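Local coordinates for protein monomethylamine methyltransferase MtmB1 (Methanosarcina barkeri, PDB 1NTH) that transfers the methyl group of monomethylamine to the corrinoid cofactor of its partner protein MtmC, a step of methanogenesis from methylamine, at residues Glu427-Asp430 and Thr435-Glu438. Sequence-based numbering, arbitrary orientation. Where two conformers were deposited one is given.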
# COMPACT_ATOMS: atom_id res chain seq x y z
N GLU A 427 30.93 -4.56 27.24
CA GLU A 427 32.31 -4.85 27.60
C GLU A 427 33.20 -5.34 26.45
O GLU A 427 34.40 -5.07 26.45
CB GLU A 427 32.35 -5.88 28.74
CG GLU A 427 31.61 -5.44 29.99
CD GLU A 427 31.64 -6.49 31.09
OE1 GLU A 427 31.19 -7.63 30.85
OE2 GLU A 427 32.12 -6.17 32.20
N CYS A 428 32.63 -6.06 25.49
CA CYS A 428 33.44 -6.56 24.38
C CYS A 428 33.19 -5.88 23.04
O CYS A 428 33.69 -6.32 22.01
CB CYS A 428 33.28 -8.08 24.25
SG CYS A 428 31.60 -8.65 23.96
N TYR A 429 32.41 -4.80 23.07
CA TYR A 429 32.11 -4.02 21.88
C TYR A 429 32.25 -2.54 22.22
O TYR A 429 32.10 -2.15 23.37
CB TYR A 429 30.67 -4.23 21.39
CG TYR A 429 30.48 -5.24 20.29
CD1 TYR A 429 30.66 -6.60 20.54
CD2 TYR A 429 30.08 -4.85 19.02
CE1 TYR A 429 30.45 -7.55 19.54
CE2 TYR A 429 29.86 -5.79 18.01
CZ TYR A 429 30.05 -7.13 18.28
OH TYR A 429 29.82 -8.08 17.30
N ASP A 430 32.55 -1.74 21.21
CA ASP A 430 32.61 -0.29 21.37
C ASP A 430 31.17 0.06 21.00
O ASP A 430 30.82 0.10 19.82
CB ASP A 430 33.63 0.33 20.42
CG ASP A 430 35.06 -0.04 20.79
OD1 ASP A 430 35.42 0.11 21.98
OD2 ASP A 430 35.82 -0.47 19.90
N THR A 435 31.07 -1.91 17.14
CA THR A 435 32.14 -2.74 16.59
C THR A 435 32.84 -3.51 17.71
O THR A 435 33.01 -2.99 18.81
CB THR A 435 33.17 -1.88 15.84
OG1 THR A 435 33.64 -0.83 16.69
CG2 THR A 435 32.55 -1.27 14.59
N PRO A 436 33.23 -4.76 17.44
CA PRO A 436 33.91 -5.57 18.46
C PRO A 436 35.28 -5.02 18.84
O PRO A 436 35.94 -4.35 18.04
CB PRO A 436 34.00 -6.94 17.81
CG PRO A 436 34.13 -6.61 16.36
CD PRO A 436 33.09 -5.52 16.19
N THR A 437 35.70 -5.30 20.07
CA THR A 437 37.00 -4.85 20.56
C THR A 437 38.08 -5.74 19.96
O THR A 437 37.78 -6.83 19.46
CB THR A 437 37.10 -4.95 22.09
OG1 THR A 437 36.84 -6.31 22.50
CG2 THR A 437 36.09 -4.03 22.76
N GLU A 438 39.32 -5.29 20.00
CA GLU A 438 40.42 -6.08 19.48
C GLU A 438 40.52 -7.37 20.28
O GLU A 438 40.90 -8.42 19.76
CB GLU A 438 41.73 -5.30 19.57
CG GLU A 438 41.86 -4.18 18.54
CD GLU A 438 43.09 -3.32 18.77
OE1 GLU A 438 44.07 -3.82 19.35
OE2 GLU A 438 43.07 -2.14 18.36
O HOH W 1 36.74 -6.61 25.29
O HOH W 2 35.92 -1.52 17.74
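The carbonyl O of Cys-428, at the end of helix 425-428, accepts the backbone N-H of Thr-437 at 3.0 Å; the donor stands 40° out of the carbonyl plane. Thr-437 OG1 also lies 3.2 Å from Cys-428 O, but whether its single proton goes there is not settled. With chi1 at 57°, OG1 sits between its own N and carbonyl carbon, where it N-caps helix 438-454 through Tyr-440 N; a water bridges it to Glu-427 O. Asp-430 N gives Thr-435 O a short, nearly straight bond (2.7 Å, 174° at the hydrogen), whereas the return bond from Thr-435 N to Asp-430 O is weak at 3.4 Å. These define the hydrogen-bonded pair of an antiparallel beta hairpin. In the adjoining non-hydrogen-bonded pair, Pro-436 lies over one face of the Tyr-429 ring, its CB 4.1 Å from the centroid in a CH-pi contact. Phe-425 and Met-381 also adjoin this ring. A serine in place of Tyr-429 would probably leave Pro-436 without its aromatic partner and open a gap beside Met-381. The ring-proline contact thus packs the two strands together, while the Thr-437 N to Cys-428 O bond ties helix 425-428 to the start of helix 438-454.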